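PDB 3VAA: shikimate kinase from Bacteroides thetaiotaomicron, which probably catalyses the magnesium-dependent transfer of a phosphate from ATP to the 3-hydroxyl of shikimate, a step on the way to chorismate. Local coordinates for residues 27-38 against 115-126; 45-56 against 95-103. All blocks are in the same frame, centred on the assembly; numbering follows the deposited sequence.

Interaction 1: 27-38 against 115-126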
loop_
_atom_site.group_PDB
_atom_site.type_symbol
_atom_site.label_atom_id
_atom_site.label_comp_id
_atom_site.label_asym_id
_atom_site.label_seq_id
_atom_site.Cartn_x
_atom_site.Cartn_y
_atom_site.Cartn_z
ATOM N N ARG A 27 11.094 11.065 -1.501
ATOM C CA ARG A 27 10.234 10.457 -0.469
ATOM C C ARG A 27 8.891 10.127 -1.123
ATOM O O ARG A 27 8.082 11.022 -1.428
ATOM C CB ARG A 27 10.046 11.346 0.760
ATOM C CG ARG A 27 9.195 10.702 1.888
ATOM C CD ARG A 27 8.932 11.712 2.971
ATOM N NE ARG A 27 10.159 12.101 3.628
ATOM C CZ ARG A 27 10.490 13.336 3.999
ATOM N NH1 ARG A 27 9.715 14.387 3.746
ATOM N NH2 ARG A 27 11.640 13.522 4.618
ATOM N N ILE A 28 8.675 8.835 -1.358
ATOM C CA ILE A 28 7.469 8.347 -2.018
ATOM C C ILE A 28 6.618 7.493 -1.089
ATOM O O ILE A 28 7.147 6.664 -0.341
ATOM C CB ILE A 28 7.853 7.423 -3.246
ATOM C CG1 ILE A 28 8.885 8.087 -4.156
ATOM C CG2 ILE A 28 6.597 7.000 -4.028
ATOM C CD1 ILE A 28 8.446 9.354 -4.751
ATOM N N PHE A 29 5.302 7.708 -1.107
ATOM C CA PHE A 29 4.374 6.878 -0.324
ATOM C C PHE A 29 3.499 6.109 -1.320
ATOM O O PHE A 29 2.935 6.705 -2.215
ATOM C CB PHE A 29 3.445 7.708 0.547
ATOM C CG PHE A 29 4.122 8.456 1.639
ATOM C CD1 PHE A 29 4.460 7.824 2.811
ATOM C CD2 PHE A 29 4.370 9.827 1.513
ATOM C CE1 PHE A 29 5.056 8.517 3.828
ATOM C CE2 PHE A 29 4.974 10.534 2.534
ATOM C CZ PHE A 29 5.334 9.883 3.678
ATOM N N LEU A 30 3.387 4.796 -1.139
ATOM C CA LEU A 30 2.519 3.984 -1.984
ATOM C C LEU A 30 1.320 3.559 -1.153
ATOM O O LEU A 30 1.455 3.109 0.004
ATOM C CB LEU A 30 3.256 2.761 -2.543
ATOM C CG LEU A 30 4.557 3.059 -3.296
ATOM C CD1 LEU A 30 5.257 1.759 -3.722
ATOM C CD2 LEU A 30 4.351 3.969 -4.491
ATOM N N THR A 31 0.142 3.714 -1.752
ATOM C CA THR A 31 -1.111 3.404 -1.117
ATOM C C THR A 31 -1.959 2.539 -2.053
ATOM O O THR A 31 -1.764 2.538 -3.281
ATOM C CB THR A 31 -1.909 4.681 -0.768
ATOM O OG1 THR A 31 -2.309 5.347 -1.966
ATOM C CG2 THR A 31 -1.072 5.658 0.131
ATOM N N GLY A 32 -2.917 1.833 -1.481
ATOM C CA GLY A 32 -3.799 0.987 -2.272
ATOM C C GLY A 32 -4.192 -0.252 -1.504
ATOM O O GLY A 32 -3.731 -0.479 -0.388
ATOM N N TYR A 33 -5.045 -1.069 -2.117
ATOM C CA TYR A 33 -5.585 -2.237 -1.446
ATOM C C TYR A 33 -4.625 -3.405 -1.469
ATOM O O TYR A 33 -3.661 -3.399 -2.237
ATOM C CB TYR A 33 -6.900 -2.626 -2.152
ATOM C CG TYR A 33 -7.811 -3.560 -1.396
ATOM C CD1 TYR A 33 -8.312 -3.226 -0.137
ATOM C CD2 TYR A 33 -8.213 -4.774 -1.957
ATOM C CE1 TYR A 33 -9.154 -4.083 0.548
ATOM C CE2 TYR A 33 -9.073 -5.626 -1.283
ATOM C CZ TYR A 33 -9.535 -5.281 -0.031
ATOM O OH TYR A 33 -10.382 -6.149 0.614
ATOM N N MET A 34 -4.868 -4.391 -0.613
ATOM C CA MET A 34 -4.101 -5.632 -0.676
ATOM C C MET A 34 -4.232 -6.202 -2.088
ATOM O O MET A 34 -5.326 -6.194 -2.691
ATOM C CB MET A 34 -4.598 -6.674 0.338
ATOM C CG MET A 34 -6.051 -7.053 0.216
ATOM S SD MET A 34 -6.468 -8.418 1.316
ATOM C CE MET A 34 -8.227 -8.547 1.102
ATOM N N GLY A 35 -3.114 -6.689 -2.618
ATOM C CA GLY A 35 -3.086 -7.252 -3.950
ATOM C C GLY A 35 -2.750 -6.265 -5.036
ATOM O O GLY A 35 -2.487 -6.673 -6.161
ATOM N N ALA A 36 -2.748 -4.965 -4.711
ATOM C CA ALA A 36 -2.478 -3.916 -5.720
ATOM C C ALA A 36 -1.057 -3.920 -6.263
ATOM O O ALA A 36 -0.823 -3.453 -7.364
ATOM C CB ALA A 36 -2.817 -2.534 -5.164
ATOM N N GLY A 37 -0.119 -4.455 -5.497
ATOM C CA GLY A 37 1.289 -4.498 -5.905
ATOM C C GLY A 37 2.214 -3.522 -5.205
ATOM O O GLY A 37 3.284 -3.217 -5.717
ATOM N N LYS A 38 1.822 -3.040 -4.019
ATOM C CA LYS A 38 2.651 -2.088 -3.274
ATOM C C LYS A 38 4.053 -2.618 -2.986
ATOM O O LYS A 38 5.026 -1.890 -3.135
ATOM C CB LYS A 38 1.944 -1.656 -1.979
ATOM C CG LYS A 38 0.634 -0.909 -2.228
ATOM C CD LYS A 38 -0.124 -0.595 -0.917
ATOM C CE LYS A 38 -0.626 -1.832 -0.213
ATOM N NZ LYS A 38 -1.497 -1.459 0.884
ATOM N N MET A 115 0.592 12.449 4.232
ATOM C CA MET A 115 1.445 11.874 3.213
ATOM C C MET A 115 1.540 12.839 2.008
ATOM O O MET A 115 2.633 13.070 1.491
ATOM C CB MET A 115 0.914 10.507 2.778
ATOM C CG MET A 115 1.209 9.424 3.788
ATOM S SD MET A 115 0.780 7.769 3.236
ATOM C CE MET A 115 -0.977 7.719 3.490
ATOM N N ASN A 116 0.412 13.415 1.587
ATOM C CA ASN A 116 0.444 14.361 0.472
ATOM C C ASN A 116 1.400 15.543 0.729
ATOM O O ASN A 116 2.127 15.956 -0.171
ATOM C CB ASN A 116 -0.972 14.864 0.114
ATOM C CG ASN A 116 -1.730 13.907 -0.814
ATOM O OD1 ASN A 116 -1.131 13.233 -1.649
ATOM N ND2 ASN A 116 -3.054 13.921 -0.725
ATOM N N ARG A 117 1.400 16.067 1.950
ATOM C CA ARG A 117 2.258 17.204 2.319
ATOM C C ARG A 117 3.731 16.859 2.469
ATOM O O ARG A 117 4.586 17.719 2.251
ATOM C CB ARG A 117 1.833 17.819 3.654
ATOM C CG ARG A 117 0.458 18.431 3.697
ATOM C CD ARG A 117 0.319 19.366 4.918
ATOM N NE ARG A 117 0.646 18.721 6.191
ATOM C CZ ARG A 117 -0.228 18.097 6.979
ATOM N NH1 ARG A 117 -1.510 18.001 6.636
ATOM N NH2 ARG A 117 0.184 17.551 8.117
ATOM N N THR A 118 4.039 15.624 2.843
ATOM C CA THR A 118 5.427 15.241 3.136
ATOM C C THR A 118 6.177 14.461 2.053
ATOM O O THR A 118 7.399 14.381 2.107
ATOM C CB THR A 118 5.540 14.469 4.455
ATOM O OG1 THR A 118 4.757 13.268 4.395
ATOM C CG2 THR A 118 5.049 15.339 5.622
ATOM N N GLY A 119 5.466 13.910 1.073
ATOM C CA GLY A 119 6.116 13.174 0.007
ATOM C C GLY A 119 5.195 12.995 -1.175
ATOM O O GLY A 119 4.064 13.472 -1.147
ATOM N N LYS A 120 5.699 12.341 -2.216
ATOM C CA LYS A 120 4.928 12.086 -3.431
ATOM C C LYS A 120 4.109 10.857 -3.122
ATOM O O LYS A 120 4.660 9.760 -2.961
ATOM C CB LYS A 120 5.843 11.833 -4.633
ATOM C CG LYS A 120 6.663 13.047 -5.097
ATOM C CD LYS A 120 7.648 12.651 -6.209
ATOM C CE LYS A 120 8.420 13.856 -6.791
ATOM N NZ LYS A 120 7.551 14.743 -7.613
ATOM N N THR A 121 2.796 11.032 -3.090
ATOM C CA THR A 121 1.876 9.974 -2.718
ATOM C C THR A 121 1.170 9.404 -3.937
ATOM O O THR A 121 0.585 10.118 -4.728
ATOM C CB THR A 121 0.902 10.508 -1.637
ATOM O OG1 THR A 121 1.694 10.984 -0.532
ATOM C CG2 THR A 121 -0.049 9.422 -1.148
ATOM N N VAL A 122 1.269 8.084 -4.093
ATOM C CA VAL A 122 0.713 7.392 -5.234
ATOM C C VAL A 122 -0.337 6.369 -4.824
ATOM O O VAL A 122 -0.121 5.582 -3.886
ATOM C CB VAL A 122 1.844 6.614 -5.982
ATOM C CG1 VAL A 122 1.339 6.014 -7.274
ATOM C CG2 VAL A 122 3.042 7.503 -6.255
ATOM N N PHE A 123 -1.487 6.404 -5.492
ATOM C CA PHE A 123 -2.479 5.352 -5.328
ATOM C C PHE A 123 -2.314 4.348 -6.460
ATOM O O PHE A 123 -2.421 4.725 -7.643
ATOM C CB PHE A 123 -3.871 5.925 -5.298
ATOM C CG PHE A 123 -4.968 4.920 -5.488
ATOM C CD1 PHE A 123 -4.949 3.698 -4.844
ATOM C CD2 PHE A 123 -6.080 5.249 -6.254
ATOM C CE1 PHE A 123 -5.976 2.788 -5.017
ATOM C CE2 PHE A 123 -7.115 4.350 -6.425
ATOM C CZ PHE A 123 -7.066 3.120 -5.804
ATOM N N LEU A 124 -2.015 3.095 -6.101
ATOM C CA LEU A 124 -1.926 2.005 -7.078
ATOM C C LEU A 124 -3.341 1.536 -7.355
ATOM O O LEU A 124 -3.926 0.765 -6.588
ATOM C CB LEU A 124 -1.074 0.825 -6.586
ATOM C CG LEU A 124 0.440 1.018 -6.639
ATOM C CD1 LEU A 124 0.893 2.141 -5.727
ATOM C CD2 LEU A 124 1.149 -0.315 -6.287
ATOM N N ASN A 125 -3.901 2.070 -8.430
ATOM C CA ASN A 125 -5.234 1.768 -8.862
ATOM C C ASN A 125 -5.219 0.489 -9.677
ATOM O O ASN A 125 -4.570 0.419 -10.719
ATOM C CB ASN A 125 -5.745 2.947 -9.718
ATOM C CG ASN A 125 -7.136 2.707 -10.292
ATOM O OD1 ASN A 125 -7.994 2.107 -9.645
ATOM N ND2 ASN A 125 -7.360 3.200 -11.496
ATOM N N VAL A 126 -5.930 -0.507 -9.174
ATOM C CA VAL A 126 -6.001 -1.828 -9.810
ATOM C C VAL A 126 -7.460 -2.251 -9.964
ATOM O O VAL A 126 -8.244 -2.213 -9.028
ATOM C CB VAL A 126 -5.196 -2.847 -9.019
ATOM C CG1 VAL A 126 -5.296 -4.272 -9.656
ATOM C CG2 VAL A 126 -3.716 -2.400 -8.942
HETATM O O HOH W 1 -5.756 -0.678 -4.898
#

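Interaction 2: 45-56 against 95-103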
loop_
_atom_site.group_PDB
_atom_site.type_symbol
_atom_site.label_atom_id
_atom_site.label_comp_id
_atom_site.label_asym_id
_atom_site.label_seq_id
_atom_site.Cartn_x
_atom_site.Cartn_y
_atom_site.Cartn_z
ATOM N N PHE A 45 10.694 -0.193 -7.733
ATOM C CA PHE A 45 10.832 1.254 -7.903
ATOM C C PHE A 45 12.017 1.738 -7.085
ATOM O O PHE A 45 12.859 2.487 -7.589
ATOM C CB PHE A 45 9.535 1.982 -7.481
ATOM C CG PHE A 45 9.462 3.429 -7.938
ATOM C CD1 PHE A 45 9.630 3.753 -9.273
ATOM C CD2 PHE A 45 9.132 4.448 -7.053
ATOM C CE1 PHE A 45 9.555 5.082 -9.719
ATOM C CE2 PHE A 45 9.036 5.775 -7.493
ATOM C CZ PHE A 45 9.249 6.081 -8.839
ATOM N N ALA A 46 12.102 1.287 -5.831
ATOM C CA ALA A 46 13.205 1.681 -4.945
ATOM C C ALA A 46 14.541 1.250 -5.531
ATOM O O ALA A 46 15.496 2.027 -5.538
ATOM C CB ALA A 46 13.014 1.107 -3.537
ATOM N N ARG A 47 14.599 0.009 -6.012
ATOM C CA ARG A 47 15.808 -0.508 -6.661
ATOM C C ARG A 47 16.238 0.404 -7.815
ATOM O O ARG A 47 17.421 0.759 -7.934
ATOM C CB ARG A 47 15.617 -1.963 -7.136
ATOM C CG ARG A 47 15.914 -3.017 -6.053
ATOM C CD ARG A 47 15.944 -4.490 -6.571
ATOM N NE ARG A 47 14.598 -5.079 -6.628
ATOM C CZ ARG A 47 13.853 -5.249 -7.725
ATOM N NH1 ARG A 47 12.634 -5.783 -7.603
ATOM N NH2 ARG A 47 14.300 -4.904 -8.933
ATOM N N LYS A 48 15.268 0.790 -8.642
ATOM C CA LYS A 48 15.494 1.676 -9.791
ATOM C C LYS A 48 16.053 3.035 -9.348
ATOM O O LYS A 48 16.977 3.563 -9.976
ATOM C CB LYS A 48 14.166 1.904 -10.536
ATOM C CG LYS A 48 14.291 2.624 -11.880
ATOM C CD LYS A 48 15.011 1.757 -12.892
ATOM C CE LYS A 48 14.953 2.345 -14.292
ATOM N NZ LYS A 48 15.560 1.417 -15.273
ATOM N N LEU A 49 15.478 3.597 -8.278
ATOM C CA LEU A 49 15.924 4.882 -7.735
ATOM C C LEU A 49 17.172 4.747 -6.848
ATOM O O LEU A 49 17.769 5.741 -6.458
ATOM C CB LEU A 49 14.804 5.536 -6.915
ATOM C CG LEU A 49 13.509 5.923 -7.629
ATOM C CD1 LEU A 49 12.532 6.540 -6.641
ATOM C CD2 LEU A 49 13.794 6.889 -8.760
ATOM N N ASN A 50 17.542 3.510 -6.536
ATOM C CA ASN A 50 18.663 3.203 -5.658
ATOM C C ASN A 50 18.457 3.797 -4.255
ATOM O O ASN A 50 19.353 4.415 -3.680
ATOM C CB ASN A 50 20.007 3.649 -6.270
ATOM C CG ASN A 50 21.198 2.963 -5.625
ATOM O OD1 ASN A 50 22.328 3.440 -5.718
ATOM N ND2 ASN A 50 20.946 1.838 -4.961
ATOM N N VAL A 51 17.250 3.633 -3.732
ATOM C CA VAL A 51 16.919 4.072 -2.371
ATOM C C VAL A 51 16.300 2.865 -1.666
ATOM O O VAL A 51 15.828 1.933 -2.333
ATOM C CB VAL A 51 15.939 5.256 -2.349
ATOM C CG1 VAL A 51 16.525 6.472 -3.055
ATOM C CG2 VAL A 51 14.611 4.863 -2.967
ATOM N N PRO A 52 16.314 2.854 -0.328
ATOM C CA PRO A 52 15.716 1.718 0.363
ATOM C C PRO A 52 14.200 1.710 0.288
ATOM O O PRO A 52 13.586 2.753 0.102
ATOM C CB PRO A 52 16.163 1.908 1.821
ATOM C CG PRO A 52 16.639 3.295 1.926
ATOM C CD PRO A 52 17.103 3.704 0.578
ATOM N N PHE A 53 13.616 0.524 0.432
ATOM C CA PHE A 53 12.163 0.348 0.464
ATOM C C PHE A 53 11.768 -0.013 1.884
ATOM O O PHE A 53 12.396 -0.882 2.508
ATOM C CB PHE A 53 11.742 -0.784 -0.472
ATOM C CG PHE A 53 10.322 -1.218 -0.299
ATOM C CD1 PHE A 53 9.291 -0.504 -0.889
ATOM C CD2 PHE A 53 10.012 -2.362 0.426
ATOM C CE1 PHE A 53 7.987 -0.904 -0.738
ATOM C CE2 PHE A 53 8.689 -2.763 0.591
ATOM C CZ PHE A 53 7.686 -2.049 -0.004
ATOM N N ILE A 54 10.761 0.680 2.403
ATOM C CA ILE A 54 10.244 0.434 3.745
ATOM C C ILE A 54 8.739 0.109 3.693
ATOM O O ILE A 54 7.952 0.897 3.179
ATOM C CB ILE A 54 10.456 1.672 4.659
ATOM C CG1 ILE A 54 11.950 1.987 4.781
ATOM C CG2 ILE A 54 9.839 1.437 6.063
ATOM C CD1 ILE A 54 12.243 3.179 5.653
ATOM N N ASP A 55 8.357 -1.047 4.224
ATOM C CA ASP A 55 6.945 -1.439 4.358
ATOM C C ASP A 55 6.542 -0.996 5.776
ATOM O O ASP A 55 7.139 -1.419 6.757
ATOM C CB ASP A 55 6.816 -2.948 4.195
ATOM C CG ASP A 55 5.411 -3.479 4.426
ATOM O OD1 ASP A 55 4.547 -2.776 4.960
ATOM O OD2 ASP A 55 5.175 -4.645 4.065
ATOM N N LEU A 56 5.565 -0.115 5.884
ATOM C CA LEU A 56 5.162 0.392 7.203
ATOM C C LEU A 56 4.786 -0.706 8.193
ATOM O O LEU A 56 5.119 -0.608 9.371
ATOM C CB LEU A 56 4.022 1.403 7.070
ATOM C CG LEU A 56 3.580 2.139 8.351
ATOM C CD1 LEU A 56 4.755 2.768 9.053
ATOM C CD2 LEU A 56 2.506 3.192 7.991
ATOM N N GLU A 95 14.622 10.354 4.603
ATOM C CA GLU A 95 14.908 10.956 3.299
ATOM C C GLU A 95 15.449 9.891 2.347
ATOM O O GLU A 95 16.193 8.997 2.776
ATOM C CB GLU A 95 15.922 12.107 3.461
ATOM C CG GLU A 95 15.399 13.256 4.307
ATOM C CD GLU A 95 16.374 14.431 4.402
ATOM O OE1 GLU A 95 17.569 14.265 4.070
ATOM O OE2 GLU A 95 15.936 15.522 4.827
ATOM N N ASN A 96 15.078 9.994 1.063
ATOM C CA ASN A 96 15.516 9.053 0.016
ATOM C C ASN A 96 15.028 7.660 0.329
ATOM O O ASN A 96 15.802 6.770 0.677
ATOM C CB ASN A 96 17.024 9.110 -0.159
ATOM C CG ASN A 96 17.472 10.440 -0.659
ATOM O OD1 ASN A 96 16.865 10.991 -1.570
ATOM N ND2 ASN A 96 18.531 10.981 -0.065
ATOM N N VAL A 97 13.718 7.488 0.182
ATOM C CA VAL A 97 13.073 6.249 0.536
ATOM C C VAL A 97 11.749 6.090 -0.202
ATOM O O VAL A 97 11.136 7.070 -0.625
ATOM C CB VAL A 97 12.819 6.228 2.084
ATOM C CG1 VAL A 97 11.859 7.355 2.511
ATOM C CG2 VAL A 97 12.284 4.919 2.526
ATOM N N VAL A 98 11.351 4.839 -0.396
ATOM C CA VAL A 98 10.042 4.499 -0.933
ATOM C C VAL A 98 9.355 3.778 0.207
ATOM O O VAL A 98 9.909 2.820 0.760
ATOM C CB VAL A 98 10.106 3.569 -2.162
ATOM C CG1 VAL A 98 8.678 3.158 -2.565
ATOM C CG2 VAL A 98 10.826 4.271 -3.294
ATOM N N ILE A 99 8.160 4.246 0.555
ATOM C CA ILE A 99 7.406 3.744 1.684
ATOM C C ILE A 99 6.056 3.172 1.279
ATOM O O ILE A 99 5.245 3.846 0.683
ATOM C CB ILE A 99 7.140 4.870 2.714
ATOM C CG1 ILE A 99 8.465 5.447 3.213
ATOM C CG2 ILE A 99 6.269 4.320 3.862
ATOM C CD1 ILE A 99 8.372 6.747 3.982
ATOM N N SER A 100 5.834 1.910 1.603
ATOM C CA SER A 100 4.557 1.267 1.355
ATOM C C SER A 100 3.718 1.315 2.642
ATOM O O SER A 100 4.243 1.142 3.751
ATOM C CB SER A 100 4.750 -0.167 0.922
ATOM O OG SER A 100 3.490 -0.775 0.788
ATOM N N THR A 101 2.427 1.576 2.491
ATOM C CA THR A 101 1.522 1.681 3.626
ATOM C C THR A 101 0.478 0.555 3.580
ATOM O O THR A 101 0.197 0.005 2.525
ATOM C CB THR A 101 0.820 3.071 3.661
ATOM O OG1 THR A 101 0.049 3.245 2.470
ATOM C CG2 THR A 101 1.844 4.172 3.743
ATOM N N GLY A 102 -0.062 0.196 4.736
ATOM C CA GLY A 102 -1.103 -0.831 4.798
ATOM C C GLY A 102 -2.352 -0.314 4.105
ATOM O O GLY A 102 -2.571 0.901 3.996
ATOM N N GLY A 103 -3.203 -1.230 3.689
ATOM C CA GLY A 103 -4.411 -0.875 2.953
ATOM C C GLY A 103 -5.366 0.049 3.661
ATOM O O GLY A 103 -6.111 0.778 3.009
#

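Interaction 1: 27-38 against 115-126
Met115 lies over one face of the Phe29 ring, its CG 3.7 Å from the ring centroid and only 10° off the normal, a CH-pi contact; SD follows obliquely, adding a Met-aromatic contact. At the ring's edge, near its plane, sits Gly119 N. The rings of Phe29 and Phe123 project from two paired parallel strands of a P-loop kinase core, while Met115 comes from helix 111-118, a worked example of how a Walker A loop springs from a sheet. The Phe123 ring presents its edge to Gly32 CA and Thr31 O, and it also meets the ring of Tyr168. The planar guanidinium of Arg27 meets Thr118 O at its edge: NH1 donates at 2.8 Å to this oxygen, which lies only 8° out of the guanidinium plane, and NE donates to Phe94 O.

Strands 27-31 and 120-125 pair in parallel from Ile28 with Lys120 to Thr31 with Phe123. On the side opposite Phe29, Ile28 CD1 reaches Lys120 CB, and Leu30 lies alongside Val122, pointing the same way. Beyond the strand the chain enters the loop predicted to bind ATP. Gly32, Gly35 and Gly37 adopt backbone angles that call for glycine, and Ala36 packs CB against Leu124 CB at 4.0 Å. Ala36 O approaches Val126 CG2. Lys38 NZ turns back to donate to Gly32 O at 2.8 Å and to Thr101 O, two bonds that tie the lysine's tip to the loop's start and to the adjacent strand's end. A water bridges Tyr33 N and Leu124 O.

Thr31 holds its hydroxyl between backbone N and carbonyl carbon (chi1 66°), which directs it at the partner strand. Val122 O therefore takes two donors: Thr31 N at 2.8 Å and, from above the carbonyl plane, Thr31 OG1 at 2.9 Å.

Interaction 2: 45-56 against 95-103
Phe45 and Ala46, in the last turns of helix 38-49, meet Val98 of strand 97-100: Ala46 CB stands 3.9 Å from Val98 CG2, and the Phe45 side chain crosses that of Val98 at about a right angle. Asn50, with positive phi, ends the helix in a Schellman motif, Val51 N bonding to Ala46 O. Val51 then brings CG2 to within 3.8 Å of Val98 CG2, while Pro52 CD rests near Asn96 O. From here the chain runs as a parallel strand beside 97-100, with Pro52 O, Ile54 N and O, and Leu56 N all engaged in a regular ladder. The Phe53 ring, its CG swung anti to the backbone N (chi1 168°), reaches along the strand until CZ lies 3.6 Å from Ser100 CB. On the other face, the side chains of Ile54 and Val97 cross obliquely, CD1 of Ile54 lying 3.6 Å from CG2 of Val97. Asp55 caps helix 56-64 through OD1 to the backbone N of Asp57, itself predicted to bind the substrate, and Leu56 N closes the ladder on Ser100 O at 2.8 Å. Strand 53-55 is outermost in the sheet; strand 97-100 separates it from 27-31, helix 38-49 covers the Val98 face, and helix 68-91 packs against Leu56 and Ile99.

How the interactions relate
The two interactions share one five-stranded parallel sheet, in the order 53-55, 97-100, 27-31, 120-125, 173-176, their centres about 10 Å apart. Strand 27-31 comes first in the chain, then helix 38-49 and strand 53-55, strand 97-100, and lastly 120-125, so interaction 2 falls wholly within the sequence span that interaction 1 bridges. Strands 97-100 and 27-31 are neighbours, joined by probable backbone hydrogen bonds from Leu30 N to Ile99 O and from Ile99 N to Ile28 O, both 2.8 Å. Lys38 CB packs on Ser100 OG. Adjacent strand ends thus bring the predicted ATP loop of interaction 1 beside Gly103 of interaction 2, a predicted substrate residue, consistent with one active site at the C-terminal ends of the strands.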